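Long-range contacts in sulfatase (Bacteroides fragilis CAG:558, PDB 6USS), which probably hydrolyses aryl sulfate esters, as a calcium-dependent member of the sulfatase family found in a human gut bacterium: residues 193-199 against 261-267; 198-204 against 225-231; 203-207 against 216-221; 232-236 against 257-261. The protein carries 1 engineered substitution. One frame throughout, in Å; residues are numbered along the deposited sequence.

In the fold
The four contacts illustrate how a long excursion between a strand and a helix is folded back on the core of an alkaline-phosphatase-like domain. Contact 3 (203-207 with 216-221) and contact 2 (198-204 with 225-231) share Asn203 and Tyr204, lie with centres about 9 Å apart, and close the irregular loop that precedes helix 231-247. Contact 4 seats that helix on the end of strand 253-258. Contact 1, whose loop encloses the other three, shares Tyr198 and Leu199 with contact 2 and Ala261 with contact 4. It is also the link to the metal site: the His263 side chain lies about 5 Å from the calcium ion, which Asp42, Asp43, engineered Cys88, Asp322 and Asn323 surround.

Contact 1 (193-199 against 261-267)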
loop_
_atom_site.group_PDB
_atom_site.type_symbol
_atom_site.label_atom_id
_atom_site.label_comp_id
_atom_site.label_asym_id
_atom_site.label_seq_id
_atom_site.Cartn_x
_atom_site.Cartn_y
_atom_site.Cartn_z
ATOM N N GLY A 193 14.283 12.864 -4.610
ATOM C CA GLY A 193 15.372 12.137 -5.230
ATOM C C GLY A 193 16.696 12.340 -4.519
ATOM O O GLY A 193 17.669 11.643 -4.819
ATOM N N GLY A 194 16.768 13.299 -3.594
ATOM C CA GLY A 194 17.993 13.489 -2.831
ATOM C C GLY A 194 17.761 13.333 -1.344
ATOM O O GLY A 194 16.746 12.755 -0.943
ATOM N N LEU A 195 18.672 13.840 -0.514
ATOM C CA LEU A 195 18.468 13.795 0.926
ATOM C C LEU A 195 19.176 14.967 1.576
ATOM O O LEU A 195 20.292 15.326 1.190
ATOM C CB LEU A 195 18.959 12.486 1.550
ATOM C CG LEU A 195 20.463 12.283 1.636
ATOM C CD1 LEU A 195 20.775 11.207 2.665
ATOM C CD2 LEU A 195 21.017 11.915 0.252
ATOM N N ALA A 196 18.523 15.537 2.589
ATOM C CA ALA A 196 19.059 16.722 3.241
ATOM C C ALA A 196 20.354 16.418 3.990
ATOM O O ALA A 196 21.299 17.210 3.937
ATOM C CB ALA A 196 18.009 17.313 4.182
ATOM N N SER A 197 20.428 15.279 4.681
ATOM C CA SER A 197 21.616 14.915 5.444
ATOM C C SER A 197 21.643 13.412 5.679
ATOM O O SER A 197 20.603 12.793 5.900
ATOM C CB SER A 197 21.671 15.641 6.789
ATOM O OG SER A 197 22.703 15.085 7.597
ATOM N N TYR A 198 22.846 12.840 5.661
ATOM C CA TYR A 198 23.027 11.444 6.044
ATOM C C TYR A 198 23.021 11.238 7.562
ATOM O O TYR A 198 22.958 10.087 8.022
ATOM C CB TYR A 198 24.352 10.906 5.489
ATOM C CG TYR A 198 24.419 10.634 4.006
ATOM C CD1 TYR A 198 24.560 11.675 3.088
ATOM C CD2 TYR A 198 24.404 9.323 3.518
ATOM C CE1 TYR A 198 24.648 11.419 1.708
ATOM C CE2 TYR A 198 24.493 9.053 2.156
ATOM C CZ TYR A 198 24.612 10.107 1.248
ATOM O OH TYR A 198 24.702 9.845 -0.115
ATOM N N LEU A 199 23.090 12.314 8.345
ATOM C CA LEU A 199 23.394 12.238 9.771
ATOM C C LEU A 199 22.114 12.173 10.597
ATOM O O LEU A 199 21.264 13.072 10.513
ATOM C CB LEU A 199 24.238 13.441 10.200
ATOM C CG LEU A 199 25.581 13.552 9.474
ATOM C CD1 LEU A 199 26.340 14.777 9.922
ATOM C CD2 LEU A 199 26.410 12.305 9.727
ATOM N N ALA A 261 22.447 6.843 -0.568
ATOM C CA ALA A 261 23.855 6.841 -0.947
ATOM C C ALA A 261 23.992 6.427 -2.409
ATOM O O ALA A 261 23.283 5.534 -2.879
ATOM C CB ALA A 261 24.629 5.883 -0.042
ATOM N N ILE A 262 24.920 7.050 -3.136
ATOM C CA ILE A 262 25.951 7.933 -2.605
ATOM C C ILE A 262 25.754 9.373 -3.085
ATOM O O ILE A 262 26.702 10.048 -3.496
ATOM C CB ILE A 262 27.330 7.404 -3.006
ATOM C CG1 ILE A 262 27.387 7.199 -4.531
ATOM C CG2 ILE A 262 27.627 6.111 -2.251
ATOM C CD1 ILE A 262 28.707 6.617 -5.049
ATOM N N HIS A 263 24.498 9.815 -3.032
ATOM C CA HIS A 263 24.071 11.126 -3.499
ATOM C C HIS A 263 24.718 12.231 -2.666
ATOM O O HIS A 263 25.127 12.021 -1.523
ATOM C CB HIS A 263 22.542 11.222 -3.412
ATOM C CG HIS A 263 21.942 12.281 -4.281
ATOM N ND1 HIS A 263 21.778 13.585 -3.860
ATOM C CD2 HIS A 263 21.471 12.233 -5.551
ATOM C CE1 HIS A 263 21.237 14.296 -4.835
ATOM N NE2 HIS A 263 21.038 13.498 -5.871
ATOM N N VAL A 264 24.802 13.425 -3.246
ATOM C CA VAL A 264 25.279 14.587 -2.496
ATOM C C VAL A 264 24.197 15.003 -1.503
ATOM O O VAL A 264 23.023 14.637 -1.682
ATOM C CB VAL A 264 25.677 15.748 -3.424
ATOM C CG1 VAL A 264 26.903 15.358 -4.252
ATOM C CG2 VAL A 264 24.487 16.239 -4.293
ATOM N N PRO A 265 24.541 15.733 -0.419
ATOM C CA PRO A 265 25.900 16.164 -0.055
ATOM C C PRO A 265 26.710 15.003 0.518
ATOM O O PRO A 265 26.125 14.100 1.125
ATOM C CB PRO A 265 25.645 17.224 1.006
ATOM C CG PRO A 265 24.412 16.732 1.697
ATOM C CD PRO A 265 23.558 16.115 0.616
ATOM N N ILE A 266 28.028 15.030 0.345
ATOM C CA ILE A 266 28.876 13.890 0.733
ATOM C C ILE A 266 29.235 14.099 2.203
ATOM O O ILE A 266 30.321 14.561 2.559
ATOM C CB ILE A 266 30.110 13.758 -0.170
ATOM C CG1 ILE A 266 29.717 13.847 -1.653
ATOM C CG2 ILE A 266 30.866 12.463 0.126
ATOM C CD1 ILE A 266 28.673 12.818 -2.093
ATOM N N ASP A 267 28.300 13.732 3.086
ATOM C CA ASP A 267 28.561 13.803 4.523
ATOM C C ASP A 267 29.591 12.758 4.936
ATOM O O ASP A 267 29.718 11.701 4.315
ATOM C CB ASP A 267 27.274 13.584 5.316
ATOM C CG ASP A 267 26.317 14.770 5.238
ATOM O OD1 ASP A 267 26.788 15.924 5.146
ATOM O OD2 ASP A 267 25.085 14.550 5.268
#
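A single tyrosine can tie two irregular loops together, and Tyr198 is a clear case. Its m rotamer (chi1 -73°) sends the ring along the 261-267 segment, so that the hydroxyl OH donates to His263 O at 2.6 Å while ring atom CE2 rests 3.9 Å from Ala261 CB. Tyr198 N donates to Asp267 OD2 at 2.8 Å. Ser197, with chi1 near 170°, accepts at OG from Leu199 N (2.9 Å), forming an ST turn, and makes only a weak bond of 3.4 Å from OG to Asp267 OD2. His263 adopts t, and its ND1 donates to Val264 O at 2.7 Å; one face of the imidazole is covered by Gly194, whose CA lies 4.1 Å from the ring centroid (CH-pi). Leu195, in a p rotamer, brings CD2 to 3.9 Å from Val264 O. Cis peptides precede Ile262 and Pro265. Beyond the C-terminal end of parallel strand 253-258, this loop borders the calcium site: His263 touches the ligands Asp42 and Asp43, and Ala261 and Ile262 are backbone-bonded to Asp42. Leu291 of helix 283-308 and Val231 of helix 231-247 pack on Tyr198, so the loop after strand 185-187 is fastened to the one that leaves strand 253-258.

Contact 2 (198-204 against 225-231); sequences YLGENNY and WGTDTFV
Tyr204 (chi1 -46°) donates from OH to Thr229 O at 2.6 Å, and Gly226 N donates to Gly200 O at 2.7 Å; these bonds join two parts of one long loop in the sulfatase domain, just before helix 231-247. Weak bonds run from Val231 N to Tyr198 O (2.9 Å) and from Gly200 N to Thr229 O (3.3 Å). The segments run antiparallel, with CA pairs Tyr198-Val231 at 5.0 Å, Leu199-Phe230 at 5.2 Å, Glu201-Gly226 at 4.3 Å and Asn203-Trp225 at 4.6 Å. A 3-10 segment begins at 200-201 (phi/psi near -60/-29), and Asn203 (57/24) and Tyr204 (53/27) follow with positive phi. A CB on Gly200 would clash with the carbonyls of Thr227 and Thr229; Gly226 turns at phi 68°. Thr227 OG1 accepts from Thr229 N at 3.2 Å, an ST turn, and also bonds to Tyr224 O. Tyr198 (chi1 m) and the N-cap residue Phe230 (chi1 -147°) have rings at 22° whose centroids lie 5.1 Å apart, slid so that they barely overlap; Tyr198 CB sits over the Phe230 face, 3.7 Å from its centroid. Val231, in p, places CG2 over the Tyr204 ring at 4.1 Å from the centroid. Asn203 CB lies 3.9 Å from the centroid of the Trp225 five-membered ring, 10° off its normal.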
loop_
_atom_site.group_PDB
_atom_site.type_symbol
_atom_site.label_atom_id
_atom_site.label_comp_id
_atom_site.label_asym_id
_atom_site.label_seq_id
_atom_site.Cartn_x
_atom_site.Cartn_y
_atom_site.Cartn_z
ATOM N N TYR A 198 22.846 12.840 5.661
ATOM C CA TYR A 198 23.027 11.444 6.044
ATOM C C TYR A 198 23.021 11.238 7.562
ATOM O O TYR A 198 22.958 10.087 8.022
ATOM C CB TYR A 198 24.352 10.906 5.489
ATOM C CG TYR A 198 24.419 10.634 4.006
ATOM C CD1 TYR A 198 24.560 11.675 3.088
ATOM C CD2 TYR A 198 24.404 9.323 3.518
ATOM C CE1 TYR A 198 24.648 11.419 1.708
ATOM C CE2 TYR A 198 24.493 9.053 2.156
ATOM C CZ TYR A 198 24.612 10.107 1.248
ATOM O OH TYR A 198 24.702 9.845 -0.115
ATOM N N LEU A 199 23.090 12.314 8.345
ATOM C CA LEU A 199 23.394 12.238 9.771
ATOM C C LEU A 199 22.114 12.173 10.597
ATOM O O LEU A 199 21.264 13.072 10.513
ATOM C CB LEU A 199 24.238 13.441 10.200
ATOM C CG LEU A 199 25.581 13.552 9.474
ATOM C CD1 LEU A 199 26.340 14.777 9.922
ATOM C CD2 LEU A 199 26.410 12.305 9.727
ATOM N N GLY A 200 21.995 11.114 11.410
ATOM C CA GLY A 200 20.924 11.053 12.389
ATOM C C GLY A 200 20.982 12.193 13.384
ATOM O O GLY A 200 19.946 12.629 13.904
ATOM N N GLU A 201 22.185 12.699 13.653
ATOM C CA GLU A 201 22.306 13.900 14.462
ATOM C C GLU A 201 21.556 15.067 13.833
ATOM O O GLU A 201 21.071 15.947 14.550
ATOM C CB GLU A 201 23.781 14.252 14.668
ATOM C CG GLU A 201 24.601 13.141 15.322
ATOM C CD GLU A 201 25.293 12.223 14.300
ATOM O OE1 GLU A 201 24.770 12.079 13.162
ATOM O OE2 GLU A 201 26.362 11.648 14.638
ATOM N N ASN A 202 21.438 15.092 12.505
ATOM C CA ASN A 202 20.697 16.152 11.837
ATOM C C ASN A 202 19.274 15.741 11.487
ATOM O O ASN A 202 18.623 16.418 10.683
ATOM C CB ASN A 202 21.433 16.613 10.577
ATOM C CG ASN A 202 22.758 17.291 10.889
ATOM O OD1 ASN A 202 22.969 17.795 11.994
ATOM N ND2 ASN A 202 23.655 17.309 9.912
ATOM N N ASN A 203 18.777 14.650 12.066
ATOM C CA ASN A 203 17.430 14.144 11.795
ATOM C C ASN A 203 17.210 13.871 10.315
ATOM O O ASN A 203 16.063 13.905 9.846
ATOM C CB ASN A 203 16.334 15.102 12.294
ATOM C CG ASN A 203 16.496 15.491 13.751
ATOM O OD1 ASN A 203 17.052 14.742 14.556
ATOM N ND2 ASN A 203 15.999 16.669 14.099
ATOM N N TYR A 204 18.293 13.624 9.571
ATOM C CA TYR A 204 18.248 13.465 8.115
ATOM C C TYR A 204 17.559 14.644 7.433
ATOM O O TYR A 204 16.977 14.494 6.350
ATOM C CB TYR A 204 17.579 12.141 7.718
ATOM C CG TYR A 204 18.095 10.994 8.541
ATOM C CD1 TYR A 204 19.435 10.630 8.483
ATOM C CD2 TYR A 204 17.260 10.296 9.414
ATOM C CE1 TYR A 204 19.935 9.585 9.261
ATOM C CE2 TYR A 204 17.749 9.236 10.194
ATOM C CZ TYR A 204 19.092 8.898 10.113
ATOM O OH TYR A 204 19.599 7.877 10.883
ATOM N N TRP A 225 16.419 9.645 15.000
ATOM C CA TRP A 225 16.767 11.058 15.092
ATOM C C TRP A 225 17.625 11.307 16.321
ATOM O O TRP A 225 17.403 10.721 17.383
ATOM C CB TRP A 225 15.515 11.931 15.165
ATOM C CG TRP A 225 14.717 12.004 13.913
ATOM C CD1 TRP A 225 14.942 11.322 12.753
ATOM C CD2 TRP A 225 13.538 12.792 13.693
ATOM N NE1 TRP A 225 13.981 11.642 11.821
ATOM C CE2 TRP A 225 13.108 12.540 12.374
ATOM C CE3 TRP A 225 12.806 13.686 14.482
ATOM C CZ2 TRP A 225 11.981 13.144 11.834
ATOM C CZ3 TRP A 225 11.695 14.284 13.946
ATOM C CH2 TRP A 225 11.291 14.014 12.635
ATOM N N GLY A 226 18.609 12.186 16.174
ATOM C CA GLY A 226 19.447 12.507 17.305
ATOM C C GLY A 226 20.340 11.386 17.783
ATOM O O GLY A 226 20.904 11.491 18.875
ATOM N N THR A 227 20.462 10.304 17.023
ATOM C CA THR A 227 21.485 9.301 17.256
ATOM C C THR A 227 22.589 9.480 16.218
ATOM O O THR A 227 22.492 10.310 15.311
ATOM C CB THR A 227 20.894 7.890 17.192
ATOM O OG1 THR A 227 20.687 7.502 15.824
ATOM C CG2 THR A 227 19.563 7.844 17.906
ATOM N N ASP A 228 23.657 8.696 16.355
ATOM C CA ASP A 228 24.703 8.700 15.339
ATOM C C ASP A 228 24.508 7.602 14.294
ATOM O O ASP A 228 25.495 7.096 13.738
ATOM C CB ASP A 228 26.094 8.605 15.985
ATOM C CG ASP A 228 26.360 7.250 16.650
ATOM O OD1 ASP A 228 25.410 6.436 16.805
ATOM O OD2 ASP A 228 27.536 6.996 17.011
ATOM N N THR A 229 23.263 7.211 14.012
ATOM C CA THR A 229 22.991 6.243 12.951
ATOM C C THR A 229 23.041 6.957 11.594
ATOM O O THR A 229 22.166 7.774 11.281
ATOM C CB THR A 229 21.642 5.554 13.169
ATOM O OG1 THR A 229 21.579 4.988 14.486
ATOM C CG2 THR A 229 21.433 4.445 12.146
ATOM N N PHE A 230 24.088 6.671 10.812
ATOM C CA PHE A 230 24.169 7.065 9.407
ATOM C C PHE A 230 22.984 6.484 8.623
ATOM O O PHE A 230 22.538 5.364 8.888
ATOM C CB PHE A 230 25.498 6.568 8.817
ATOM C CG PHE A 230 26.083 7.473 7.763
ATOM C CD1 PHE A 230 26.610 8.708 8.105
ATOM C CD2 PHE A 230 26.109 7.086 6.432
ATOM C CE1 PHE A 230 27.153 9.543 7.140
ATOM C CE2 PHE A 230 26.643 7.914 5.472
ATOM C CZ PHE A 230 27.172 9.148 5.828
ATOM N N VAL A 231 22.474 7.246 7.641
ATOM C CA VAL A 231 21.167 6.911 7.060
ATOM C C VAL A 231 21.208 5.562 6.343
ATOM O O VAL A 231 20.232 4.797 6.388
ATOM C CB VAL A 231 20.653 8.037 6.136
ATOM C CG1 VAL A 231 21.412 8.097 4.836
ATOM C CG2 VAL A 231 19.169 7.820 5.854
#

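Contact 3 (203-207 against 216-221); sequences NYGNR and FAVPGL
Both segments are irregular, and their backbones meet along a short antiparallel approach in which Gly205 CA comes within 4.4 Å of Ala217 CA and Tyr204 CA within 5.6 Å of Val218 CA. The first segment turns through three positive phi values: Asn203 (57/24), Tyr204 (53/27) and Gly205 (104/-13). At Gly205 a side chain would jam against the preceding carbonyl and crowd Ala217 CA. Asn206 then returns to extended angles (-74/131), its N donating to Asn203 O at 3.0 Å. Opposite, Ala217 (-60/138) and Val218 (-88/120) are extended, and Gly220 turns with phi 82°. Val218 N donates to Tyr204 O at 3.3 Å, and Ala217 CA adds a CH...O contact of 3.5 Å to Tyr204 O. The Asn206 side chain (chi1 m, chi2 -86°) bridges the segments: ND2 donates to Val218 O at 2.8 Å and to Asn203 O at 2.9 Å. Asn203, also m, returns a bond from ND2 to Asn206 O at 3.2 Å. Tyr204 (chi1 -46°) packs CB 3.7 Å from Val218 CB and CE2 3.8 Å from Leu221 CB, while its hydroxyl is hydrogen-bonded to Thr229 O. Val231 and Ala234 of helix 231-247 also touch the Tyr204 side chain. The amide of Asn206 thus answers backbone carbonyls on both segments, while Tyr204 and Leu221 supply the apolar side that meets helix 231-247, with Val218 packed against Tyr204.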
loop_
_atom_site.group_PDB
_atom_site.type_symbol
_atom_site.label_atom_id
_atom_site.label_comp_id
_atom_site.label_asym_id
_atom_site.label_seq_id
_atom_site.Cartn_x
_atom_site.Cartn_y
_atom_site.Cartn_z
ATOM N N ASN A 203 18.777 14.650 12.066
ATOM C CA ASN A 203 17.430 14.144 11.795
ATOM C C ASN A 203 17.210 13.871 10.315
ATOM O O ASN A 203 16.063 13.905 9.846
ATOM C CB ASN A 203 16.334 15.102 12.294
ATOM C CG ASN A 203 16.496 15.491 13.751
ATOM O OD1 ASN A 203 17.052 14.742 14.556
ATOM N ND2 ASN A 203 15.999 16.669 14.099
ATOM N N TYR A 204 18.293 13.624 9.571
ATOM C CA TYR A 204 18.248 13.465 8.115
ATOM C C TYR A 204 17.559 14.644 7.433
ATOM O O TYR A 204 16.977 14.494 6.350
ATOM C CB TYR A 204 17.579 12.141 7.718
ATOM C CG TYR A 204 18.095 10.994 8.541
ATOM C CD1 TYR A 204 19.435 10.630 8.483
ATOM C CD2 TYR A 204 17.260 10.296 9.414
ATOM C CE1 TYR A 204 19.935 9.585 9.261
ATOM C CE2 TYR A 204 17.749 9.236 10.194
ATOM C CZ TYR A 204 19.092 8.898 10.113
ATOM O OH TYR A 204 19.599 7.877 10.883
ATOM N N GLY A 205 17.597 15.820 8.061
ATOM C CA GLY A 205 16.985 17.014 7.506
ATOM C C GLY A 205 15.673 17.434 8.135
ATOM O O GLY A 205 15.235 18.564 7.895
ATOM N N ASN A 206 15.033 16.594 8.933
ATOM C CA ASN A 206 13.717 16.950 9.448
ATOM C C ASN A 206 13.830 18.017 10.530
ATOM O O ASN A 206 14.632 17.887 11.462
ATOM C CB ASN A 206 13.009 15.718 10.002
ATOM C CG ASN A 206 12.607 14.743 8.918
ATOM O OD1 ASN A 206 11.533 14.868 8.323
ATOM N ND2 ASN A 206 13.468 13.763 8.656
ATOM N N ARG A 207 13.026 19.072 10.406
ATOM C CA ARG A 207 12.961 20.091 11.440
ATOM C C ARG A 207 12.066 19.618 12.577
ATOM O O ARG A 207 11.156 18.807 12.382
ATOM C CB ARG A 207 12.435 21.412 10.878
ATOM C CG ARG A 207 13.305 22.001 9.789
ATOM C CD ARG A 207 13.209 23.521 9.755
ATOM N NE ARG A 207 14.400 24.149 10.322
ATOM C CZ ARG A 207 14.408 24.884 11.431
ATOM N NH1 ARG A 207 13.279 25.107 12.101
ATOM N NH2 ARG A 207 15.547 25.408 11.866
ATOM N N PHE A 216 14.046 17.314 0.624
ATOM C CA PHE A 216 14.745 16.036 0.679
ATOM C C PHE A 216 14.948 15.531 2.104
ATOM O O PHE A 216 15.785 14.651 2.324
ATOM C CB PHE A 216 16.092 16.134 -0.053
ATOM C CG PHE A 216 15.971 16.486 -1.520
ATOM C CD1 PHE A 216 14.751 16.366 -2.193
ATOM C CD2 PHE A 216 17.073 16.927 -2.234
ATOM C CE1 PHE A 216 14.632 16.694 -3.540
ATOM C CE2 PHE A 216 16.959 17.256 -3.584
ATOM C CZ PHE A 216 15.733 17.141 -4.234
ATOM N N ALA A 217 14.213 16.066 3.079
ATOM C CA ALA A 217 14.218 15.444 4.395
ATOM C C ALA A 217 13.716 14.008 4.275
ATOM O O ALA A 217 12.750 13.730 3.549
ATOM C CB ALA A 217 13.349 16.238 5.370
ATOM N N VAL A 218 14.381 13.091 4.975
ATOM C CA VAL A 218 14.123 11.662 4.850
ATOM C C VAL A 218 13.000 11.276 5.824
ATOM O O VAL A 218 13.174 11.453 7.038
ATOM C CB VAL A 218 15.381 10.824 5.106
ATOM C CG1 VAL A 218 15.107 9.357 4.756
ATOM C CG2 VAL A 218 16.545 11.358 4.293
ATOM N N PRO A 219 11.879 10.757 5.345
ATOM C CA PRO A 219 10.796 10.358 6.246
ATOM C C PRO A 219 10.967 8.904 6.677
ATOM O O PRO A 219 11.781 8.154 6.134
ATOM C CB PRO A 219 9.544 10.548 5.378
ATOM C CG PRO A 219 10.029 10.296 3.972
ATOM C CD PRO A 219 11.500 10.633 3.921
ATOM N N GLY A 220 10.196 8.522 7.693
ATOM C CA GLY A 220 10.141 7.126 8.074
ATOM C C GLY A 220 11.262 6.623 8.957
ATOM O O GLY A 220 11.369 5.407 9.150
ATOM N N LEU A 221 12.103 7.503 9.512
ATOM C CA LEU A 221 13.228 7.076 10.342
ATOM C C LEU A 221 13.278 7.878 11.638
ATOM O O LEU A 221 14.364 8.189 12.154
ATOM C CB LEU A 221 14.543 7.201 9.576
ATOM C CG LEU A 221 14.594 6.416 8.264
ATOM C CD1 LEU A 221 15.832 6.795 7.474
ATOM C CD2 LEU A 221 14.534 4.896 8.522
#

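Contact 4 (232-236 against 257-261); sequences SEALT and MAHYA
Met257 opens the second segment at the end of strand 253-258, in extended conformation (-87/95). Its side chain, chi1 t, chi2 p and chi3 t, brings CE to 3.7 Å from Leu235 O and 4.0 Å from Leu235 CB. Ala258 (-113/95) turns its CB away from the helix and continues the strand, bonded through its backbone to Cys163 and Lys165. At His259 (-66/149) the chain leaves the strand, and its CA is 6.8 Å from Ser232 CA, the nearest such pair. His259 has chi1 -86° and chi2 -78°, so the ring edge faces the helix, with CE1 3.9 Å from Ser232 O; its NE2 bonds to Ser298 OG on helix 283-308. This is helix-on-sheet packing in the alpha/beta core of the alkaline-phosphatase-like fold, where helix 231-247 leads by way of a loop into parallel strand 253-258 and residues 232-236 form the first turn or so (phi/psi near -60/-40, Thr236 N to Ser232 O 3.2 Å). Leu235 (m, t) points toward the strand end. Leu235 CD1 lies 3.9 Å from Tyr260 CD2, at the ring edge; Tyr260 has chi1 -77°, and its OH bonds to Ala188 O. Beyond, Ala261 (-58/142) sets CB 3.8 Å from Ser232 OG. One water joins the segments: it accepts from Ala261 N at 3.1 Å and is hydrogen-bonded to His259 ND1 at 2.7 Å and to Ser232 OG at 3.3 Å.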
loop_
_atom_site.group_PDB
_atom_site.type_symbol
_atom_site.label_atom_id
_atom_site.label_comp_id
_atom_site.label_asym_id
_atom_site.label_seq_id
_atom_site.Cartn_x
_atom_site.Cartn_y
_atom_site.Cartn_z
ATOM N N SER A 232 22.329 5.244 5.679
ATOM C CA SER A 232 22.488 3.931 5.053
ATOM C C SER A 232 22.404 2.809 6.069
ATOM O O SER A 232 21.972 1.701 5.728
ATOM C CB SER A 232 23.831 3.853 4.311
ATOM O OG SER A 232 24.086 5.051 3.600
ATOM N N GLU A 233 22.852 3.065 7.303
ATOM C CA GLU A 233 22.708 2.085 8.374
ATOM C C GLU A 233 21.250 1.974 8.804
ATOM O O GLU A 233 20.709 0.863 8.930
ATOM C CB GLU A 233 23.598 2.466 9.564
ATOM C CG GLU A 233 23.639 1.458 10.729
ATOM C CD GLU A 233 24.079 0.051 10.307
ATOM O OE1 GLU A 233 24.906 -0.089 9.374
ATOM O OE2 GLU A 233 23.592 -0.933 10.908
ATOM N N ALA A 234 20.591 3.123 9.005
ATOM C CA ALA A 234 19.176 3.122 9.359
ATOM C C ALA A 234 18.352 2.371 8.324
ATOM O O ALA A 234 17.464 1.581 8.674
ATOM C CB ALA A 234 18.662 4.556 9.497
ATOM N N LEU A 235 18.629 2.607 7.044
ATOM C CA LEU A 235 17.877 1.934 5.994
ATOM C C LEU A 235 18.073 0.428 6.064
ATOM O O LEU A 235 17.115 -0.337 5.899
ATOM C CB LEU A 235 18.292 2.473 4.620
ATOM C CG LEU A 235 17.906 3.927 4.335
ATOM C CD1 LEU A 235 18.318 4.355 2.923
ATOM C CD2 LEU A 235 16.400 4.105 4.551
ATOM N N THR A 236 19.310 -0.015 6.319
ATOM C CA THR A 236 19.580 -1.446 6.416
ATOM C C THR A 236 18.855 -2.080 7.603
ATOM O O THR A 236 18.293 -3.172 7.476
ATOM C CB THR A 236 21.087 -1.687 6.509
ATOM O OG1 THR A 236 21.746 -0.941 5.478
ATOM C CG2 THR A 236 21.389 -3.157 6.337
ATOM N N MET A 257 15.745 -2.464 -2.493
ATOM C CA MET A 257 16.655 -1.755 -1.591
ATOM C C MET A 257 17.332 -0.647 -2.384
ATOM O O MET A 257 18.335 -0.871 -3.055
ATOM C CB MET A 257 17.670 -2.721 -0.994
ATOM C CG MET A 257 18.540 -2.112 0.082
ATOM S SD MET A 257 17.604 -1.923 1.608
ATOM C CE MET A 257 18.728 -0.928 2.600
ATOM N N ALA A 258 16.776 0.565 -2.306
ATOM C CA ALA A 258 17.218 1.691 -3.129
ATOM C C ALA A 258 17.854 2.753 -2.232
ATOM O O ALA A 258 17.158 3.610 -1.691
ATOM C CB ALA A 258 16.052 2.265 -3.934
ATOM N N HIS A 259 19.180 2.705 -2.109
ATOM C CA HIS A 259 19.905 3.584 -1.197
ATOM C C HIS A 259 19.807 5.046 -1.615
ATOM O O HIS A 259 19.691 5.376 -2.803
ATOM C CB HIS A 259 21.382 3.183 -1.120
ATOM C CG HIS A 259 21.640 2.120 -0.114
ATOM N ND1 HIS A 259 21.710 2.384 1.235
ATOM C CD2 HIS A 259 21.796 0.782 -0.246
ATOM C CE1 HIS A 259 21.907 1.255 1.893
ATOM N NE2 HIS A 259 21.968 0.268 1.016
ATOM N N TYR A 260 19.844 5.931 -0.615
ATOM C CA TYR A 260 20.075 7.336 -0.923
ATOM C C TYR A 260 21.550 7.600 -1.207
ATOM O O TYR A 260 21.873 8.495 -1.998
ATOM C CB TYR A 260 19.571 8.226 0.215
ATOM C CG TYR A 260 18.078 8.374 0.212
ATOM C CD1 TYR A 260 17.460 9.257 -0.654
ATOM C CD2 TYR A 260 17.284 7.623 1.061
ATOM C CE1 TYR A 260 16.095 9.387 -0.681
ATOM C CE2 TYR A 260 15.906 7.736 1.046
ATOM C CZ TYR A 260 15.309 8.630 0.169
ATOM O OH TYR A 260 13.934 8.790 0.137
ATOM N N ALA A 261 22.447 6.843 -0.568
ATOM C CA ALA A 261 23.855 6.841 -0.947
ATOM C C ALA A 261 23.992 6.427 -2.409
ATOM O O ALA A 261 23.283 5.534 -2.879
ATOM C CB ALA A 261 24.629 5.883 -0.042
HETATM O O HOH W 1 21.406 4.989 1.736
#